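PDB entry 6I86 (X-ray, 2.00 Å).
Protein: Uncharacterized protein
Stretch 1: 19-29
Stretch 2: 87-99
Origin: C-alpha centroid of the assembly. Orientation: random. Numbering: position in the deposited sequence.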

# COMPACT_ATOMS: atom_id res chain seq x y z
N LEU A 19 -1.61 -5.27 0.70
CA LEU A 19 -2.28 -5.12 -0.59
C LEU A 19 -3.09 -3.84 -0.62
O LEU A 19 -3.87 -3.58 0.30
N PHE A 20 -2.92 -3.06 -1.68
CA PHE A 20 -3.65 -1.81 -1.89
C PHE A 20 -4.55 -1.96 -3.10
O PHE A 20 -4.12 -2.48 -4.13
N PHE A 21 -5.79 -1.50 -2.98
CA PHE A 21 -6.75 -1.69 -4.07
C PHE A 21 -7.95 -0.78 -3.87
O PHE A 21 -8.17 -0.23 -2.78
N ASP A 22 -8.72 -0.62 -4.94
CA ASP A 22 -9.98 0.10 -4.86
C ASP A 22 -10.97 -0.68 -4.02
O ASP A 22 -10.98 -1.92 -4.03
N ALA A 23 -11.81 0.04 -3.28
CA ALA A 23 -12.76 -0.61 -2.38
C ALA A 23 -13.73 -1.51 -3.14
O ALA A 23 -14.26 -2.47 -2.57
N SER A 24 -13.98 -1.22 -4.41
CA SER A 24 -14.88 -2.01 -5.24
C SER A 24 -14.21 -3.23 -5.86
O SER A 24 -14.88 -4.02 -6.52
N CYS A 25 -12.90 -3.40 -5.66
CA CYS A 25 -12.20 -4.53 -6.24
C CYS A 25 -12.72 -5.84 -5.65
O CYS A 25 -13.14 -5.90 -4.49
N SER A 26 -12.71 -6.89 -6.48
CA SER A 26 -13.25 -8.18 -6.06
C SER A 26 -12.55 -8.72 -4.82
O SER A 26 -13.16 -9.44 -4.03
N ILE A 27 -11.28 -8.36 -4.62
CA ILE A 27 -10.53 -8.83 -3.46
C ILE A 27 -11.12 -8.33 -2.15
O ILE A 27 -10.85 -8.90 -1.09
N ASN A 28 -11.94 -7.28 -2.20
CA ASN A 28 -12.54 -6.71 -1.00
C ASN A 28 -13.87 -7.38 -0.65
O ASN A 28 -14.69 -6.78 0.07
N SER A 29 -14.11 -8.59 -1.12
CA SER A 29 -15.31 -9.34 -0.82
C SER A 29 -14.95 -10.74 -0.35
O SER A 29 -13.90 -11.27 -0.73
N SER A 87 1.40 1.07 -11.31
CA SER A 87 0.19 1.83 -11.56
C SER A 87 -0.97 1.14 -10.86
O SER A 87 -0.87 -0.01 -10.43
N ILE A 88 -2.08 1.87 -10.74
CA ILE A 88 -3.29 1.32 -10.15
C ILE A 88 -4.50 2.00 -10.78
O ILE A 88 -4.47 3.20 -11.08
N VAL A 89 -5.55 1.22 -10.99
CA VAL A 89 -6.84 1.72 -11.46
C VAL A 89 -7.79 1.74 -10.27
O VAL A 89 -7.93 0.74 -9.56
N LEU A 90 -8.44 2.89 -10.05
CA LEU A 90 -9.34 3.08 -8.91
C LEU A 90 -10.70 3.51 -9.45
O LEU A 90 -10.98 4.71 -9.58
N PRO A 91 -11.58 2.56 -9.77
CA PRO A 91 -12.88 2.93 -10.37
C PRO A 91 -13.76 3.78 -9.47
O PRO A 91 -14.55 4.58 -9.98
N SER A 92 -13.65 3.64 -8.15
CA SER A 92 -14.41 4.47 -7.22
C SER A 92 -13.57 5.54 -6.54
O SER A 92 -14.14 6.44 -5.91
N GLY A 93 -12.25 5.47 -6.64
CA GLY A 93 -11.38 6.40 -5.96
C GLY A 93 -11.13 6.09 -4.50
O GLY A 93 -10.32 6.78 -3.87
N ARG A 94 -11.79 5.07 -3.95
CA ARG A 94 -11.63 4.70 -2.54
C ARG A 94 -10.49 3.69 -2.44
O ARG A 94 -10.66 2.51 -2.75
N LEU A 95 -9.32 4.16 -2.01
CA LEU A 95 -8.14 3.32 -1.85
C LEU A 95 -8.17 2.69 -0.47
O LEU A 95 -8.22 3.40 0.54
N VAL A 96 -8.14 1.36 -0.42
CA VAL A 96 -8.17 0.61 0.84
C VAL A 96 -7.06 -0.43 0.83
O VAL A 96 -6.46 -0.73 -0.21
N ALA A 97 -6.79 -0.99 2.01
CA ALA A 97 -5.67 -1.89 2.19
C ALA A 97 -6.10 -3.11 2.99
O ALA A 97 -6.97 -3.04 3.87
N CYS A 98 -5.47 -4.25 2.68
CA CYS A 98 -5.61 -5.47 3.46
C CYS A 98 -4.26 -6.17 3.47
O CYS A 98 -3.27 -5.68 2.92
N THR A 99 -4.21 -7.33 4.13
CA THR A 99 -3.05 -8.21 4.10
C THR A 99 -3.53 -9.63 3.81
O THR A 99 -4.72 -9.93 3.90

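The most unusual feature of this contact is a buried carboxylate, Asp 22, that gathers the turn of stretch 2 around itself. With chi1 at -169° (t), its end reaches nearer to stretch 2 than its CA-to-CB bond alone would suggest. Ser 92 OG donates to Asp 22 OD1 at 2.7 Å, and Ser 92 N donates to Asp 22 OD2 at 2.9 Å with an N-H...O angle of 148°. Gly 93 N lies 3.1 Å from the same OD2, but an angle of 126° makes that bond weak. Pro 91 N, 3.2 Å from Asp 22 OD2, has no hydrogen to share, so its proximity is packing only. OD1 of Asp 22 also serves its own stretch, accepting from Ser 24 N at 2.9 Å and from Ser 24 OG (chi1 67°, p) at 2.7 Å. One carboxylate therefore accepts hydrogen bonds both from Ser 24, in the type I turn from Asp 22 to Cys 25, and from Ser 92 and, weakly, Gly 93 in the loop of stretch 2. Gly 93 has phi/psi of 81/-5, where a CB would be jammed against the preceding carbonyl oxygen.

Strands 19-22 and 94-99 are antiparallel, and their bridges sort the side chains onto two faces. Leu 19, Phe 21, Val 96 and Cys 98 share one. There Phe 21 takes chi1 44° (p) and chi2 90°, which brings its CE1 to 3.4 Å from Val 96 CG2 (chi1 -56°, m). Cys 98 SG (chi1 87°, p) sits 3.6 Å from Phe 21 CE2; at 78° off the ring normal, the sulfur meets the ring edge. Leu 19 (m, t) closes on the same sulfur, its CD1 3.8 Å from Cys 98 SG.

The other face carries Phe 20, Asp 22, Leu 95 and Ala 97. Phe 20 (chi1 -80°, m) places CE1 3.6 Å from Ala 97 CB, while its CB lies 4.1 Å from CD1 of Leu 95 (t, p). Ile 88 (t, t) points toward stretch 1, with its CD1 3.8 Å from Phe 20 O.

Beyond the strand, Ala 23 points toward stretch 2: its CB is 3.9 Å from Val 96 CG1 and 3.7 Å from Arg 94 CD, and it lies at the edge of the Arg 94 guanidinium. The Ala 23 backbone joins in, N donating to Arg 94 O at 2.8 Å. A single water links the strands 19-22 and 87-90, accepting from Asp 22 N at 3.1 Å and donating to Val 89 O at 2.8 Å. Together the two stretches bury 745 Å².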

# COMPACT_ATOMS: atom_id res chain seq x y z
CB LEU A 19 -3.18 -6.33 -0.87
CG LEU A 19 -2.49 -7.70 -0.80
CD1 LEU A 19 -3.53 -8.81 -0.80
CD2 LEU A 19 -1.51 -7.88 -1.95
CB PHE A 20 -2.69 -0.63 -2.12
CG PHE A 20 -2.10 -0.06 -0.87
CD1 PHE A 20 -1.87 -0.86 0.24
CD2 PHE A 20 -1.78 1.28 -0.80
CE1 PHE A 20 -1.32 -0.33 1.39
CE2 PHE A 20 -1.23 1.81 0.34
CZ PHE A 20 -1.01 1.01 1.44
CB PHE A 21 -7.21 -3.15 -4.15
CG PHE A 21 -7.52 -3.77 -2.81
CD1 PHE A 21 -8.80 -3.69 -2.27
CD2 PHE A 21 -6.53 -4.41 -2.08
CE1 PHE A 21 -9.08 -4.26 -1.04
CE2 PHE A 21 -6.81 -4.96 -0.84
CZ PHE A 21 -8.09 -4.89 -0.32
CB ASP A 22 -10.54 0.35 -6.26
CG ASP A 22 -11.70 1.33 -6.26
OD1 ASP A 22 -12.83 0.91 -5.93
OD2 ASP A 22 -11.48 2.51 -6.59
CB ALA A 23 -13.53 0.44 -1.58
CB SER A 24 -15.48 -1.13 -6.35
OG SER A 24 -14.48 -0.73 -7.27
CB CYS A 25 -10.69 -4.41 -5.99
SG CYS A 25 -9.69 -5.69 -6.79
CB SER A 26 -13.12 -9.19 -7.21
OG SER A 26 -11.76 -9.41 -7.55
CB ILE A 27 -9.05 -8.42 -3.60
CG1 ILE A 27 -8.17 -9.20 -2.62
CG2 ILE A 27 -8.89 -6.92 -3.41
CD1 ILE A 27 -6.68 -9.08 -2.88
CB ASN A 28 -12.74 -5.20 -1.18
CG ASN A 28 -12.75 -4.45 0.14
OD1 ASN A 28 -12.18 -4.91 1.13
ND2 ASN A 28 -13.39 -3.28 0.16
CB SER A 29 -16.24 -9.43 -2.05
OG SER A 29 -16.77 -8.16 -2.38
CB SER A 87 -0.09 1.98 -13.06
OG SER A 87 -0.25 0.71 -13.67
CB ILE A 88 -3.29 1.47 -8.61
CG1 ILE A 88 -4.32 0.52 -7.99
CG2 ILE A 88 -3.58 2.91 -8.19
CD1 ILE A 88 -4.27 0.48 -6.48
CB VAL A 89 -7.40 0.86 -12.59
CG1 VAL A 89 -8.76 1.38 -13.04
CG2 VAL A 89 -6.43 0.82 -13.76
CB LEU A 90 -8.78 4.11 -7.94
CG LEU A 90 -7.44 3.74 -7.30
CD1 LEU A 90 -6.86 4.93 -6.54
CD2 LEU A 90 -7.58 2.54 -6.37
CB PRO A 91 -13.52 1.57 -10.67
CG PRO A 91 -12.38 0.61 -10.72
CD PRO A 91 -11.38 1.10 -9.73
CB SER A 92 -15.07 3.59 -6.14
OG SER A 92 -14.12 3.12 -5.21
CB ARG A 94 -12.92 4.14 -1.98
CG ARG A 94 -13.03 4.28 -0.48
CD ARG A 94 -14.32 3.68 0.04
NE ARG A 94 -14.16 3.19 1.41
CZ ARG A 94 -14.20 3.97 2.48
NH1 ARG A 94 -14.40 5.27 2.35
NH2 ARG A 94 -14.04 3.45 3.69
CB LEU A 95 -6.87 4.14 -2.05
CG LEU A 95 -5.55 3.40 -1.91
CD1 LEU A 95 -5.38 2.39 -3.04
CD2 LEU A 95 -4.40 4.40 -1.89
CB VAL A 96 -9.53 -0.07 1.08
CG1 VAL A 96 -10.66 0.94 1.05
CG2 VAL A 96 -9.76 -1.14 0.05
CB ALA A 97 -4.51 -1.19 2.90
CB CYS A 98 -6.73 -6.36 2.91
SG CYS A 98 -6.23 -7.48 1.60
CB THR A 99 -2.27 -8.18 5.42
OG1 THR A 99 -2.95 -8.96 6.41
CG2 THR A 99 -2.09 -6.75 5.93
O HOH W 1 -8.41 -1.45 -7.91